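Local coordinates for citrate synthase (Thermotoga maritima, PDB 2P2W), which probably catalyses the condensation of oxaloacetate with acetyl-CoA and water to give citrate and CoA in the tricarboxylic acid cycle, at residues S14-Y18 / Y27-I31; E43-Y47 / E59-K64; L78-H83 / Y128-Y132; A214-P219 / D300-S304. All coordinates share one frame; numbering follows the deposited sequence.

Three contacts follow one another along the N-terminal part of the chain, and contact 4 joins elements far down the sequence. Contacts 1 and 2 touch through Tyr28 CD2 and Thr45 CG2, 3.8 Å apart, so the hairpin rests on the helix that contact 2 pairs with helix 57-69. Contact 3 stands on the far side of the chain's centre from contact 1, with their centres about 37 Å apart. The touching residues of contact 4 are all buried and include Asp300, predicted to be catalytic, whose side chain is about 3 Å from a bound citrate anion; the side chain of Tyr28 in contact 1 is about 8 Å from citrate. Contacts 1, 2 and 3 all reach the second subunit.

Contact 1 of 4, residues S14-Y18 / Y27-I31; sequences SSICY and YYRGI
Tyr18 and Tyr27 form an antiparallel hydrogen-bonded pair, with Tyr27 N donating to Tyr18 O at 3.0 Å and Tyr18 N to Tyr27 O at 3.1 Å. Their rings leave the same face of the sheet and lie side by side, pointing the same way with planes only 13° apart. They meet rim to rim, Tyr18 CD2 lying 3.5 Å from Tyr27 CD1; the ring of Tyr18 also meets Tyr349 of the second subunit. Beyond this pair Arg29 takes over. Its backbone N bonds Ile16 O at 2.7 Å, and its side chain, extended from CG to NE, runs back past Ser15 and Ile16. One guanidinium face lies against Ile16, whose CG1 is 3.7 Å from Arg29 NH2. Two waters in the guanidinium plane bridge to Ser15, one from NH2 to OG and the other from NH1 to the carbonyl O. With NH2 also bonded to Leu49 O, these links would hold the group against rotation. Cys17 and Tyr28, the non-hydrogen-bonded pair, face the other way. Strands 17-20 and 25-28 thus make a beta hairpin, and a type I' turn from Tyr28 to Ile31 leads on to strand 31-32, completing a three-stranded antiparallel meander.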
# COMPACT_ATOMS: atom_id res chain seq x y z
N SER A 14 -13.30 -14.31 -8.98
CA SER A 14 -12.21 -14.11 -9.92
C SER A 14 -12.10 -15.29 -10.90
O SER A 14 -12.33 -16.44 -10.55
CB SER A 14 -10.91 -13.97 -9.14
OG SER A 14 -9.84 -13.70 -10.05
N SER A 15 -11.79 -14.94 -12.16
CA SER A 15 -11.55 -15.97 -13.15
C SER A 15 -10.07 -16.05 -13.55
O SER A 15 -9.69 -16.72 -14.50
CB SER A 15 -12.40 -15.65 -14.38
OG SER A 15 -11.90 -14.46 -15.00
N ILE A 16 -9.22 -15.30 -12.80
CA ILE A 16 -7.80 -15.22 -13.15
C ILE A 16 -7.02 -16.48 -12.74
O ILE A 16 -6.25 -17.04 -13.50
CB ILE A 16 -7.20 -14.01 -12.44
CG1 ILE A 16 -7.79 -12.72 -13.00
CG2 ILE A 16 -5.68 -13.98 -12.67
CD1 ILE A 16 -7.29 -11.49 -12.24
N CYS A 17 -7.21 -16.92 -11.50
CA CYS A 17 -6.43 -18.04 -11.00
C CYS A 17 -7.14 -18.93 -10.00
O CYS A 17 -7.84 -18.45 -9.11
CB CYS A 17 -5.15 -17.48 -10.37
SG CYS A 17 -4.27 -18.55 -9.21
N TYR A 18 -6.96 -20.24 -10.16
CA TYR A 18 -7.56 -21.19 -9.25
C TYR A 18 -6.44 -21.80 -8.42
O TYR A 18 -5.51 -22.40 -8.95
CB TYR A 18 -8.31 -22.30 -10.00
CG TYR A 18 -8.82 -23.40 -9.08
CD1 TYR A 18 -9.51 -23.09 -7.91
CD2 TYR A 18 -8.58 -24.74 -9.37
CE1 TYR A 18 -9.95 -24.10 -7.04
CE2 TYR A 18 -9.01 -25.75 -8.52
CZ TYR A 18 -9.69 -25.43 -7.36
OH TYR A 18 -10.11 -26.43 -6.50
N TYR A 27 -3.38 -22.97 -11.03
CA TYR A 27 -3.75 -22.80 -12.43
C TYR A 27 -3.93 -21.33 -12.78
O TYR A 27 -4.44 -20.55 -11.98
CB TYR A 27 -5.07 -23.52 -12.72
CG TYR A 27 -5.14 -24.95 -12.25
CD1 TYR A 27 -5.52 -25.25 -10.94
CD2 TYR A 27 -4.81 -26.00 -13.10
CE1 TYR A 27 -5.58 -26.57 -10.49
CE2 TYR A 27 -4.87 -27.33 -12.66
CZ TYR A 27 -5.25 -27.60 -11.36
OH TYR A 27 -5.33 -28.90 -10.93
N TYR A 28 -3.49 -20.95 -13.98
CA TYR A 28 -3.67 -19.59 -14.47
C TYR A 28 -4.78 -19.72 -15.52
O TYR A 28 -4.58 -20.37 -16.55
CB TYR A 28 -2.41 -19.07 -15.16
CG TYR A 28 -1.25 -18.73 -14.24
CD1 TYR A 28 -1.36 -18.84 -12.85
CD2 TYR A 28 -0.04 -18.29 -14.77
CE1 TYR A 28 -0.28 -18.51 -12.01
CE2 TYR A 28 1.04 -17.96 -13.95
CZ TYR A 28 0.91 -18.08 -12.58
OH TYR A 28 1.99 -17.76 -11.77
N ARG A 29 -5.93 -19.13 -15.24
CA ARG A 29 -7.07 -19.21 -16.15
C ARG A 29 -7.27 -20.62 -16.72
O ARG A 29 -7.49 -20.80 -17.92
CB ARG A 29 -6.92 -18.19 -17.29
CG ARG A 29 -7.08 -16.74 -16.84
CD ARG A 29 -7.01 -15.77 -18.01
NE ARG A 29 -6.90 -14.37 -17.59
CZ ARG A 29 -7.90 -13.66 -17.07
NH1 ARG A 29 -9.10 -14.20 -16.89
NH2 ARG A 29 -7.70 -12.39 -16.73
N GLY A 30 -7.18 -21.62 -15.84
CA GLY A 30 -7.40 -23.00 -16.26
C GLY A 30 -6.20 -23.86 -16.64
O GLY A 30 -6.30 -25.09 -16.70
N ILE A 31 -5.06 -23.23 -16.91
CA ILE A 31 -3.86 -23.97 -17.29
C ILE A 31 -2.92 -24.15 -16.11
O ILE A 31 -2.62 -23.20 -15.38
CB ILE A 31 -3.10 -23.24 -18.43
CG1 ILE A 31 -4.02 -23.06 -19.64
CG2 ILE A 31 -1.87 -24.04 -18.83
CD1 ILE A 31 -3.35 -22.39 -20.83
O HOH W 1 -10.46 -11.73 -15.42
O HOH W 2 -10.31 -16.81 -17.44
O HOH W 3 -7.52 -21.38 -13.15

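Contact 2 of 4, residues E43-Y47 / E59-K64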
# COMPACT_ATOMS: atom_id res chain seq x y z
N GLU A 43 6.38 -12.94 -21.69
CA GLU A 43 5.39 -12.22 -22.49
C GLU A 43 4.15 -13.03 -22.84
O GLU A 43 3.04 -12.50 -22.80
CB GLU A 43 6.03 -11.68 -23.77
CG GLU A 43 7.10 -10.62 -23.53
CD GLU A 43 8.51 -11.18 -23.58
OE1 GLU A 43 8.72 -12.34 -23.17
OE2 GLU A 43 9.42 -10.44 -24.02
N GLU A 44 4.32 -14.30 -23.19
CA GLU A 44 3.17 -15.12 -23.55
C GLU A 44 2.24 -15.38 -22.36
O GLU A 44 1.02 -15.31 -22.50
CB GLU A 44 3.61 -16.47 -24.14
CG GLU A 44 2.45 -17.26 -24.72
CD GLU A 44 2.85 -18.64 -25.20
OE1 GLU A 44 3.24 -19.48 -24.36
OE2 GLU A 44 2.79 -18.89 -26.42
N THR A 45 2.80 -15.69 -21.20
CA THR A 45 1.96 -15.94 -20.04
C THR A 45 1.33 -14.65 -19.52
O THR A 45 0.19 -14.64 -19.07
CB THR A 45 2.76 -16.63 -18.91
OG1 THR A 45 3.15 -17.94 -19.35
CG2 THR A 45 1.89 -16.76 -17.65
N ALA A 46 2.07 -13.54 -19.62
CA ALA A 46 1.54 -12.25 -19.17
C ALA A 46 0.37 -11.88 -20.07
O ALA A 46 -0.66 -11.38 -19.61
CB ALA A 46 2.63 -11.19 -19.25
N TYR A 47 0.53 -12.14 -21.37
CA TYR A 47 -0.53 -11.86 -22.33
C TYR A 47 -1.76 -12.66 -21.93
O TYR A 47 -2.88 -12.14 -21.88
CB TYR A 47 -0.09 -12.28 -23.73
CG TYR A 47 -1.11 -12.00 -24.81
CD1 TYR A 47 -2.22 -12.83 -24.98
CD2 TYR A 47 -0.98 -10.90 -25.65
CE1 TYR A 47 -3.18 -12.56 -25.96
CE2 TYR A 47 -1.93 -10.62 -26.63
CZ TYR A 47 -3.02 -11.46 -26.78
OH TYR A 47 -3.95 -11.19 -27.76
N GLU A 59 -0.05 -12.13 -32.75
CA GLU A 59 -0.40 -11.39 -31.54
C GLU A 59 0.79 -11.37 -30.57
O GLU A 59 1.12 -10.32 -30.02
CB GLU A 59 -1.62 -12.00 -30.86
CG GLU A 59 -2.95 -11.45 -31.38
CD GLU A 59 -4.13 -12.33 -31.04
OE1 GLU A 59 -3.91 -13.51 -30.69
OE2 GLU A 59 -5.28 -11.85 -31.13
N LEU A 60 1.43 -12.52 -30.37
CA LEU A 60 2.57 -12.59 -29.47
C LEU A 60 3.72 -11.73 -29.99
O LEU A 60 4.37 -11.02 -29.22
CB LEU A 60 3.05 -14.03 -29.32
CG LEU A 60 4.24 -14.22 -28.37
CD1 LEU A 60 3.87 -13.68 -26.99
CD2 LEU A 60 4.60 -15.69 -28.27
N GLU A 61 3.95 -11.79 -31.29
CA GLU A 61 5.02 -11.01 -31.92
C GLU A 61 4.80 -9.52 -31.67
O GLU A 61 5.71 -8.81 -31.26
CB GLU A 61 5.06 -11.28 -33.42
CG GLU A 61 6.32 -10.77 -34.11
CD GLU A 61 6.24 -10.85 -35.63
OE1 GLU A 61 5.30 -10.27 -36.22
OE2 GLU A 61 7.12 -11.50 -36.23
N GLU A 62 3.58 -9.06 -31.92
CA GLU A 62 3.23 -7.66 -31.72
C GLU A 62 3.27 -7.28 -30.24
O GLU A 62 3.69 -6.17 -29.89
CB GLU A 62 1.85 -7.37 -32.30
CG GLU A 62 1.83 -7.31 -33.82
CD GLU A 62 0.44 -7.50 -34.40
OE1 GLU A 62 -0.54 -7.07 -33.76
OE2 GLU A 62 0.34 -8.08 -35.51
N PHE A 63 2.83 -8.19 -29.38
CA PHE A 63 2.83 -7.91 -27.95
C PHE A 63 4.27 -7.82 -27.43
O PHE A 63 4.56 -7.00 -26.55
CB PHE A 63 2.07 -9.00 -27.19
CG PHE A 63 1.89 -8.71 -25.72
CD1 PHE A 63 1.13 -7.62 -25.30
CD2 PHE A 63 2.50 -9.52 -24.76
CE1 PHE A 63 0.98 -7.33 -23.94
CE2 PHE A 63 2.36 -9.24 -23.40
CZ PHE A 63 1.60 -8.15 -22.99
N LYS A 64 5.16 -8.65 -27.96
CA LYS A 64 6.55 -8.62 -27.52
C LYS A 64 7.20 -7.30 -27.94
O LYS A 64 8.00 -6.74 -27.19
CB LYS A 64 7.34 -9.80 -28.10
CG LYS A 64 7.21 -11.08 -27.28
CD LYS A 64 7.95 -12.25 -27.91
CE LYS A 64 9.45 -12.02 -27.93
NZ LYS A 64 10.21 -13.29 -27.73
O HOH W 4 9.51 -13.97 -25.06
O HOH W 5 9.61 -8.15 -25.25
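This is a helix-helix packing contact in the N-terminal half of the chain, between helix 42-51 and helix 57-69; the axes of 43-47 and 59-64 lie 102° apart and approach to 10.1 Å. Its centre is a T-shaped aromatic pair. Tyr47 turns its edge to the face of Phe63, CD2 standing 3.6 Å from Phe63 CG and toward the rim of that ring, with the planes at 83°. Phe63 CG lies anti to its backbone N (chi1 -174°), which carries the ring across to helix 42-51, where its edge meets the main chain: CE2 is 3.4 Å from Glu43 O. An alanine at Phe63 is likely to open a gap between the helices and leave the Tyr47 ring without the face it abuts. Beside this pair Leu60 reaches over with CD1, 3.8 Å from Glu44 CA. Glu44, bonded to Ser40 OG, also makes a salt bridge with Arg363 of the second subunit, whose Ile360 packs on both Glu44 and Leu60. Glu43 and Lys64 cross at about a right angle, Glu43 CB lying 3.8 Å from Lys64 CG. One water joins the charged ends, Glu43 OE1 (2.6 Å) and Lys64 NZ (2.8 Å); a second joins Glu43 OE2 to the backbone O of Lys64. At the other end the Tyr47 hydroxyl approaches the Glu59 carboxylate, but the hydroxyl is hydrogen-bonded to Lys53 NZ and Glu59 OE1 to Thr56 N. Glu43 OE2 also bonds His147 N, and its side chain packs on Glu167 of helix 163-173, while Phe63 rests on Trp50 and Tyr51 farther along helix 42-51.

Contact 3 of 4, residues L78-H83 / Y128-Y132; sequences LGILYH and YYYRY
Tyr132 lies between Leu81 and Tyr82, running antiparallel to both side chains. The contact is helix packing within the mainly helical fold of citrate synthase, setting the C-terminal end of helix 75-81 against the long helix 110-133. Leu81 is the wedge on the first side: with CG anti to its backbone N (chi1 174°), it pushes its methyls among three tyrosines. CD1 sits 3.8 Å from Tyr132 CD2 and equally far from Tyr129 CD1, where it comes to the edge of the ring, while CD2 is 4.1 Å from Tyr128 CB. One turn earlier, Leu78 CD1 reaches Tyr128 CD2 at 3.7 Å, the two side chains crossing at about a right angle. Tyr82 approaches Tyr132 obliquely, its CD1 3.4 Å from Tyr132 CE1, with the ring planes at 83°. Just beyond, His83 ND1 bonds back to Gly79 O, and the imidazole stacks on His83 of the second subunit, so the turn after this helix takes part in the dimer interface. The phenol of Tyr132 is tied down by a hydrogen bond to Leu84 O. Over one face of its ring, offset toward the rim, stands the carbonyl oxygen of Leu81, 3.2 Å from Tyr132 CE2.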
# COMPACT_ATOMS: atom_id res chain seq x y z
N LEU A 78 15.89 9.52 -14.78
CA LEU A 78 17.32 9.26 -14.81
C LEU A 78 18.05 10.32 -13.99
O LEU A 78 19.03 10.02 -13.31
CB LEU A 78 17.81 9.27 -16.26
CG LEU A 78 18.95 8.30 -16.56
CD1 LEU A 78 18.55 6.90 -16.09
CD2 LEU A 78 19.26 8.29 -18.05
N GLY A 79 17.55 11.55 -14.03
CA GLY A 79 18.17 12.62 -13.26
C GLY A 79 18.10 12.33 -11.78
O GLY A 79 19.06 12.56 -11.04
N ILE A 80 16.95 11.83 -11.33
CA ILE A 80 16.73 11.50 -9.93
C ILE A 80 17.62 10.33 -9.49
O ILE A 80 18.16 10.34 -8.39
CB ILE A 80 15.25 11.13 -9.68
CG1 ILE A 80 14.40 12.40 -9.69
CG2 ILE A 80 15.10 10.37 -8.38
CD1 ILE A 80 13.01 12.20 -10.28
N LEU A 81 17.77 9.34 -10.37
CA LEU A 81 18.59 8.17 -10.07
C LEU A 81 19.98 8.51 -9.56
O LEU A 81 20.43 7.97 -8.55
CB LEU A 81 18.73 7.29 -11.32
CG LEU A 81 19.67 6.09 -11.19
CD1 LEU A 81 19.09 5.09 -10.21
CD2 LEU A 81 19.88 5.44 -12.55
N TYR A 82 20.65 9.41 -10.26
CA TYR A 82 22.03 9.76 -9.92
C TYR A 82 22.17 10.63 -8.64
O TYR A 82 23.25 11.05 -8.26
CB TYR A 82 22.68 10.46 -11.13
CG TYR A 82 23.13 9.43 -12.11
CD1 TYR A 82 24.27 8.66 -11.86
CD2 TYR A 82 22.40 9.20 -13.28
CE1 TYR A 82 24.66 7.67 -12.74
CE2 TYR A 82 22.79 8.20 -14.17
CZ TYR A 82 23.92 7.44 -13.91
OH TYR A 82 24.30 6.44 -14.78
N HIS A 83 21.01 10.92 -7.99
CA HIS A 83 21.07 11.68 -6.74
C HIS A 83 20.54 10.84 -5.55
O HIS A 83 20.35 11.33 -4.45
CB HIS A 83 20.21 12.95 -6.88
CG HIS A 83 20.84 13.92 -7.88
ND1 HIS A 83 20.44 14.00 -9.17
CD2 HIS A 83 21.88 14.84 -7.67
CE1 HIS A 83 21.23 14.94 -9.73
NE2 HIS A 83 22.11 15.46 -8.85
N TYR A 128 19.09 -0.56 -13.83
CA TYR A 128 19.72 0.76 -13.75
C TYR A 128 20.24 1.07 -12.36
O TYR A 128 21.35 1.59 -12.20
CB TYR A 128 18.73 1.85 -14.15
CG TYR A 128 18.59 2.09 -15.65
CD1 TYR A 128 19.11 1.19 -16.58
CD2 TYR A 128 17.91 3.21 -16.12
CE1 TYR A 128 18.95 1.40 -17.96
CE2 TYR A 128 17.75 3.43 -17.48
CZ TYR A 128 18.26 2.53 -18.39
OH TYR A 128 18.08 2.76 -19.74
N TYR A 129 19.44 0.76 -11.34
CA TYR A 129 19.87 1.05 -9.97
C TYR A 129 21.04 0.16 -9.58
O TYR A 129 21.94 0.58 -8.86
CB TYR A 129 18.72 0.87 -8.98
CG TYR A 129 19.09 1.31 -7.58
CD1 TYR A 129 19.07 2.67 -7.23
CD2 TYR A 129 19.55 0.40 -6.65
CE1 TYR A 129 19.51 3.09 -5.97
CE2 TYR A 129 19.99 0.81 -5.39
CZ TYR A 129 19.97 2.15 -5.06
OH TYR A 129 20.42 2.55 -3.82
N TYR A 130 21.03 -1.07 -10.08
CA TYR A 130 22.10 -2.02 -9.80
C TYR A 130 23.42 -1.47 -10.35
O TYR A 130 24.42 -1.38 -9.63
CB TYR A 130 21.79 -3.36 -10.45
CG TYR A 130 22.86 -4.40 -10.28
CD1 TYR A 130 23.17 -4.92 -9.02
CD2 TYR A 130 23.58 -4.88 -11.38
CE1 TYR A 130 24.15 -5.89 -8.87
CE2 TYR A 130 24.56 -5.85 -11.24
CZ TYR A 130 24.84 -6.35 -9.98
OH TYR A 130 25.82 -7.31 -9.83
N ARG A 131 23.41 -1.10 -11.64
CA ARG A 131 24.60 -0.56 -12.30
C ARG A 131 25.06 0.71 -11.60
O ARG A 131 26.25 0.89 -11.31
CB ARG A 131 24.30 -0.26 -13.77
CG ARG A 131 23.79 -1.45 -14.56
CD ARG A 131 24.88 -2.49 -14.80
NE ARG A 131 25.93 -2.00 -15.68
CZ ARG A 131 26.92 -2.76 -16.15
NH1 ARG A 131 26.98 -4.05 -15.84
NH2 ARG A 131 27.85 -2.23 -16.94
N TYR A 132 24.11 1.60 -11.34
CA TYR A 132 24.39 2.87 -10.68
C TYR A 132 25.01 2.67 -9.30
O TYR A 132 26.07 3.23 -9.00
CB TYR A 132 23.10 3.68 -10.55
CG TYR A 132 23.19 4.82 -9.55
CD1 TYR A 132 24.03 5.91 -9.78
CD2 TYR A 132 22.43 4.81 -8.38
CE1 TYR A 132 24.12 6.96 -8.87
CE2 TYR A 132 22.51 5.85 -7.46
CZ TYR A 132 23.35 6.92 -7.71
OH TYR A 132 23.43 7.95 -6.80

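Contact 4 of 4, residues A214-P219 / D300-S304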
# COMPACT_ATOMS: atom_id res chain seq x y z
N ALA A 214 10.32 -13.36 2.77
CA ALA A 214 10.87 -14.58 3.34
C ALA A 214 11.99 -15.09 2.42
O ALA A 214 12.91 -15.76 2.87
CB ALA A 214 9.77 -15.64 3.48
N SER A 215 11.90 -14.75 1.14
CA SER A 215 12.92 -15.18 0.18
C SER A 215 14.30 -14.60 0.53
O SER A 215 15.32 -15.25 0.31
CB SER A 215 12.53 -14.77 -1.24
OG SER A 215 12.49 -13.36 -1.39
N GLU A 216 14.33 -13.39 1.07
CA GLU A 216 15.60 -12.77 1.44
C GLU A 216 16.11 -13.31 2.77
O GLU A 216 17.29 -13.20 3.08
CB GLU A 216 15.45 -11.24 1.51
CG GLU A 216 14.84 -10.64 0.26
CD GLU A 216 14.92 -9.12 0.22
OE1 GLU A 216 15.20 -8.51 1.28
OE2 GLU A 216 14.68 -8.55 -0.87
N LYS A 217 15.21 -13.89 3.56
CA LYS A 217 15.60 -14.45 4.85
C LYS A 217 16.09 -15.89 4.77
O LYS A 217 16.72 -16.43 5.66
CB LYS A 217 14.38 -14.39 5.79
CG LYS A 217 14.25 -13.02 6.47
CD LYS A 217 14.57 -13.04 7.97
CE LYS A 217 14.55 -11.64 8.59
NZ LYS A 217 15.69 -11.51 9.51
N VAL A 218 15.74 -16.58 3.66
CA VAL A 218 16.11 -17.98 3.57
C VAL A 218 17.63 -18.23 3.51
O VAL A 218 18.19 -19.02 4.25
CB VAL A 218 15.34 -18.67 2.45
CG1 VAL A 218 15.99 -20.02 2.14
CG2 VAL A 218 13.90 -18.91 2.89
N PRO A 219 18.33 -17.58 2.57
CA PRO A 219 19.77 -17.75 2.47
C PRO A 219 20.50 -17.64 3.83
O PRO A 219 21.28 -18.49 4.22
CB PRO A 219 20.27 -16.76 1.43
CG PRO A 219 19.12 -16.61 0.44
CD PRO A 219 17.88 -16.73 1.45
N ASP A 300 9.23 -19.66 -1.66
CA ASP A 300 10.35 -18.83 -1.18
C ASP A 300 11.62 -19.61 -0.83
O ASP A 300 12.72 -19.07 -0.90
CB ASP A 300 9.94 -18.02 0.05
CG ASP A 300 8.77 -17.08 -0.21
OD1 ASP A 300 8.66 -16.56 -1.35
OD2 ASP A 300 7.97 -16.84 0.72
N LEU A 301 11.46 -20.87 -0.43
CA LEU A 301 12.61 -21.69 -0.05
C LEU A 301 13.57 -21.92 -1.22
O LEU A 301 14.78 -21.75 -1.09
CB LEU A 301 12.16 -23.05 0.51
CG LEU A 301 13.27 -23.98 1.03
CD1 LEU A 301 13.94 -23.35 2.25
CD2 LEU A 301 12.69 -25.34 1.39
N TYR A 302 13.02 -22.30 -2.37
CA TYR A 302 13.85 -22.57 -3.53
C TYR A 302 14.04 -21.44 -4.52
O TYR A 302 15.03 -21.40 -5.24
CB TYR A 302 13.33 -23.82 -4.24
CG TYR A 302 13.43 -25.05 -3.36
CD1 TYR A 302 14.68 -25.51 -2.92
CD2 TYR A 302 12.29 -25.74 -2.96
CE1 TYR A 302 14.79 -26.62 -2.10
CE2 TYR A 302 12.39 -26.86 -2.13
CZ TYR A 302 13.63 -27.29 -1.71
OH TYR A 302 13.73 -28.39 -0.88
N SER A 303 13.09 -20.51 -4.58
CA SER A 303 13.25 -19.38 -5.49
C SER A 303 14.47 -18.58 -5.03
O SER A 303 15.28 -18.14 -5.86
CB SER A 303 12.01 -18.48 -5.48
OG SER A 303 11.88 -17.80 -4.25
N SER A 304 14.61 -18.41 -3.72
CA SER A 304 15.73 -17.67 -3.16
C SER A 304 17.06 -18.35 -3.51
O SER A 304 18.03 -17.68 -3.87
CB SER A 304 15.60 -17.53 -1.64
OG SER A 304 15.69 -18.78 -0.98
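Ser304 fits closely against helix 214-225, its CB only 3.0 Å from Ser215 O and its OG 3.4 Å from Val218 CG1. The hydroxyl sits between the backbone N and the carbonyl carbon (chi1 66°), from where it donates to Asp300 O at 3.0 Å, in the carbonyl plane. That bond supplements the weak one from Ser304 N to the same oxygen. Removing the hydroxyl, as with an alanine here, would probably cost Asp300 O its side-chain hydrogen bond, leaving it to lean on the weak one, and open a small gap beside Val218. On the same buried side, Val218 CG1 meets Leu301 CD1 at 3.9 Å, Pro219 brings its CD toward Ser304, and Ala214 CB touches Asp300 OD2 at 3.5 Å. Pro219, whose N lacks a bond to the preceding turn, marks a kink in this helix. The outer side of 214-219 differs: Lys217 is exposed and leads away from helix 299-309, and Glu216 points away as well, its carboxylate bonded to His89. The segment axes approach to 8.2 Å and cross at -69°. This helix crossing contributes Asp300 to the predicted active site of citrate synthase, its side chain about 7 Å from that of His250, also predicted catalytic, and near a citrate anion probably taken up from the crystallisation liquor.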